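Local coordinates for protein signal recognition particle receptor FtsY (Sulfolobus acidocaldarius, PDB 5L3S) that acts as the receptor for the signal recognition particle, probably at the membrane, and belongs to the SRP family of P-loop GTPases, at residues Ala143-Leu148 / Leu159-Tyr164. Numbering follows the deposited sequence.
Sequences AAQEQL and LIRGKY. With SO4 (sulfate ion), chain X.
Gln145 NE2 is shared between two backbone carbonyls: it donates to Arg161 O at 3.1 Å, and a second bond runs to Ala136 O near the end of strand 132-137. The first meets a lone pair of the carbonyl in its plane, is fairly straight (160° at the hydrogen) and lies close to the amide plane of Gln145. Because CG of Gln145 stands anti to the carbonyl carbon (chi1 -68°) and the chain then runs extended, the amide spans the gap from helix 144-155 to the loop after strand 158-160. Its other end, OE1, lies alongside the Arg161 side chain, 3.5 Å from CB, and takes a bond from a water 3.0 Å away; that water in turn accepts from Arg161 NH1. Amide and guanidinium planes are turned 67° apart. Toward the sheet, Leu148 and Leu159 cross at about a right angle, with Leu148 CB 4.1 Å from Leu159 CD2, and both rest on Ile134 and Ala136. Past the strand, the amides of Arg161 and Gly162 hold a sulfate ion, probably from the crystallisation liquor, Arg161 N at 2.6 Å from O3. The contact packs the helix of the beta-alpha-beta unit 132-137, 144-155, 158-160, which also carries Gln147 to the bound phosphoaminophosphonic acid-guanylate ester, against its second strand and the loop beyond. With NE2 donating to two carbonyl oxygens and OE1 accepting from water, the Gln145 amide is probably fixed in this orientation, linking the helix's first turn to both.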
ATOM      1  N   ALA B 143      18.158   9.887  -2.938  1.00 21.31           N
ATOM      2  CA  ALA B 143      18.118   9.715  -4.386  1.00 21.39           C
ATOM      3  C   ALA B 143      16.803  10.120  -5.056  1.00 22.00           C
ATOM      4  O   ALA B 143      16.516   9.646  -6.147  1.00 18.03           O
ATOM      5  CB  ALA B 143      18.480   8.280  -4.765  1.00 20.04           C
ATOM      6  N   ALA B 144      16.012  10.985  -4.425  1.00 18.41           N
ATOM      7  CA  ALA B 144      14.723  11.368  -5.011  1.00 20.26           C
ATOM      8  C   ALA B 144      14.938  12.139  -6.310  1.00 23.83           C
ATOM      9  O   ALA B 144      14.220  11.945  -7.281  1.00 18.48           O
ATOM     10  CB  ALA B 144      13.902  12.227  -4.027  1.00 21.62           C
ATOM     11  N   GLN B 145      15.938  13.007  -6.341  1.00 18.64           N
ATOM     12  CA  GLN B 145      16.166  13.750  -7.584  1.00 29.31           C
ATOM     13  C   GLN B 145      16.817  12.877  -8.662  1.00 21.24           C
ATOM     14  O   GLN B 145      16.492  13.014  -9.829  1.00 24.26           O
ATOM     15  CB  GLN B 145      16.927  15.076  -7.340  1.00 31.85           C
ATOM     16  CG  GLN B 145      16.086  16.115  -6.551  1.00 29.03           C
ATOM     17  CD  GLN B 145      16.555  17.565  -6.715  1.00 33.62           C
ATOM     18  OE1 GLN B 145      17.735  17.827  -6.974  1.00 30.67           O
ATOM     19  NE2 GLN B 145      15.620  18.517  -6.559  1.00 25.26           N
ATOM     20  N   GLU B 146      17.718  11.973  -8.269  1.00 21.24           N
ATOM     21  CA  GLU B 146      18.387  11.066  -9.224  1.00 21.13           C
ATOM     22  C   GLU B 146      17.385  10.115  -9.893  1.00 21.22           C
ATOM     23  O   GLU B 146      17.510   9.790 -11.085  1.00 22.96           O
ATOM     24  CB  GLU B 146      19.484  10.233  -8.549  1.00 17.63           C
ATOM     25  CG  GLU B 146      20.758  10.997  -8.106  1.00 26.97           C
ATOM     26  CD  GLU B 146      20.630  11.680  -6.747  1.00 35.42           C
ATOM     27  OE1 GLU B 146      19.498  11.834  -6.238  1.00 33.56           O
ATOM     28  OE2 GLU B 146      21.671  12.092  -6.193  1.00 31.33           O
ATOM     29  N   GLN B 147      16.423   9.640  -9.108  1.00 21.31           N
ATOM     30  CA  GLN B 147      15.367   8.772  -9.600  1.00 18.20           C
ATOM     31  C   GLN B 147      14.587   9.495 -10.717  1.00 22.86           C
ATOM     32  O   GLN B 147      14.358   8.944 -11.798  1.00 19.83           O
ATOM     33  CB  GLN B 147      14.418   8.406  -8.442  1.00 18.46           C
ATOM     34  CG  GLN B 147      13.357   7.339  -8.795  1.00 22.04           C
ATOM     35  CD  GLN B 147      12.296   7.150  -7.711  1.00 20.99           C
ATOM     36  OE1 GLN B 147      12.307   7.825  -6.674  1.00 17.25           O
ATOM     37  NE2 GLN B 147      11.376   6.215  -7.945  1.00 19.21           N
ATOM     38  N   LEU B 148      14.193  10.736 -10.458  1.00 16.99           N
ATOM     39  CA  LEU B 148      13.464  11.518 -11.490  1.00 22.39           C
ATOM     40  C   LEU B 148      14.338  11.857 -12.677  1.00 23.11           C
ATOM     41  O   LEU B 148      13.850  11.915 -13.804  1.00 27.07           O
ATOM     42  CB  LEU B 148      12.919  12.836 -10.933  1.00 22.29           C
ATOM     43  CG  LEU B 148      11.554  12.894 -10.249  1.00 24.07           C
ATOM     44  CD1 LEU B 148      11.371  14.289  -9.669  1.00 28.55           C
ATOM     45  CD2 LEU B 148      10.427  12.565 -11.236  1.00 21.21           C
ATOM     46  N   LEU B 159      14.036  18.330 -16.552  1.00 24.37           N
ATOM     47  CA  LEU B 159      13.812  18.240 -15.117  1.00 25.87           C
ATOM     48  C   LEU B 159      14.364  19.492 -14.453  1.00 30.11           C
ATOM     49  O   LEU B 159      15.513  19.865 -14.676  1.00 24.00           O
ATOM     50  CB  LEU B 159      14.536  17.022 -14.529  1.00 25.28           C
ATOM     51  CG  LEU B 159      14.385  16.850 -13.019  1.00 24.75           C
ATOM     52  CD1 LEU B 159      12.924  16.569 -12.655  1.00 23.81           C
ATOM     53  CD2 LEU B 159      15.290  15.724 -12.516  1.00 26.33           C
ATOM     54  N   ILE B 160      13.558  20.134 -13.625  1.00 24.82           N
ATOM     55  CA  ILE B 160      14.043  21.283 -12.883  1.00 22.90           C
ATOM     56  C   ILE B 160      14.388  20.832 -11.454  1.00 29.05           C
ATOM     57  O   ILE B 160      13.516  20.404 -10.688  1.00 25.42           O
ATOM     58  CB  ILE B 160      13.007  22.412 -12.873  1.00 23.30           C
ATOM     59  CG1 ILE B 160      12.671  22.818 -14.315  1.00 29.90           C
ATOM     60  CG2 ILE B 160      13.514  23.615 -12.071  1.00 24.58           C
ATOM     61  CD1 ILE B 160      13.798  23.573 -15.012  1.00 30.45           C
ATOM     62  N   ARG B 161      15.669  20.906 -11.109  1.00 25.08           N
ATOM     63  CA  ARG B 161      16.121  20.453  -9.788  1.00 31.94           C
ATOM     64  C   ARG B 161      16.180  21.593  -8.769  1.00 29.02           C
ATOM     65  O   ARG B 161      16.244  21.356  -7.561  1.00 30.18           O
ATOM     66  CB  ARG B 161      17.499  19.785  -9.900  1.00 32.79           C
ATOM     67  CG  ARG B 161      17.551  18.660 -10.921  1.00 44.70           C
ATOM     68  CD  ARG B 161      18.652  17.648 -10.610  1.00 53.95           C
ATOM     69  NE  ARG B 161      19.252  17.092 -11.823  1.00 61.40           N
ATOM     70  CZ  ARG B 161      19.924  15.942 -11.873  1.00 62.01           C
ATOM     71  NH1 ARG B 161      20.073  15.207 -10.772  1.00 60.87           N
ATOM     72  NH2 ARG B 161      20.440  15.522 -13.026  1.00 50.65           N
ATOM     73  N   GLY B 162      16.163  22.828  -9.263  1.00 30.07           N
ATOM     74  CA  GLY B 162      16.270  23.991  -8.403  1.00 29.75           C
ATOM     75  C   GLY B 162      17.726  24.263  -8.059  1.00 33.84           C
ATOM     76  O   GLY B 162      18.611  23.483  -8.403  1.00 31.36           O
ATOM     77  N   LYS B 163      17.986  25.370  -7.382  1.00 32.38           N
ATOM     78  CA  LYS B 163      19.357  25.679  -6.986  1.00 30.72           C
ATOM     79  C   LYS B 163      19.825  24.713  -5.896  1.00 33.22           C
ATOM     80  O   LYS B 163      19.010  24.030  -5.282  1.00 28.14           O
ATOM     81  CB  LYS B 163      19.468  27.137  -6.548  1.00 32.78           C
ATOM     82  CG  LYS B 163      19.299  28.101  -7.714  1.00 34.67           C
ATOM     83  CD  LYS B 163      18.935  29.502  -7.245  1.00 47.24           C
ATOM     84  CE  LYS B 163      17.468  29.609  -6.828  1.00 51.22           C
ATOM     85  NZ  LYS B 163      16.583  30.144  -7.922  1.00 47.28           N
ATOM     86  N   TYR B 164      21.138  24.637  -5.685  1.00 30.47           N
ATOM     87  CA  TYR B 164      21.692  23.727  -4.681  1.00 33.66           C
ATOM     88  C   TYR B 164      21.074  23.991  -3.306  1.00 24.42           C
ATOM     89  O   TYR B 164      21.103  25.116  -2.821  1.00 27.54           O
ATOM     90  CB  TYR B 164      23.222  23.870  -4.618  1.00 37.26           C
ATOM     91  CG  TYR B 164      23.878  22.821  -3.750  1.00 52.12           C
ATOM     92  CD1 TYR B 164      23.778  21.476  -4.069  1.00 52.05           C
ATOM     93  CD2 TYR B 164      24.587  23.175  -2.609  1.00 57.38           C
ATOM     94  CE1 TYR B 164      24.364  20.514  -3.284  1.00 56.30           C
ATOM     95  CE2 TYR B 164      25.177  22.214  -1.815  1.00 61.33           C
ATOM     96  CZ  TYR B 164      25.062  20.884  -2.158  1.00 64.57           C
ATOM     97  OH  TYR B 164      25.650  19.911  -1.375  1.00 78.13           O
TER
HETATM   98  S   SO4 X 407      17.845  23.202 -12.683  1.00 56.50           S
HETATM   99  O1  SO4 X 407      17.028  23.852 -11.653  1.00 38.98           O
HETATM  100  O2  SO4 X 407      17.578  23.851 -13.972  1.00 65.13           O
HETATM  101  O3  SO4 X 407      17.524  21.774 -12.775  1.00 44.45           O
HETATM  102  O4  SO4 X 407      19.268  23.344 -12.353  1.00 60.37           O
HETATM  103  O   HOH W   1      20.103  16.319  -7.983  1.00 60.53           O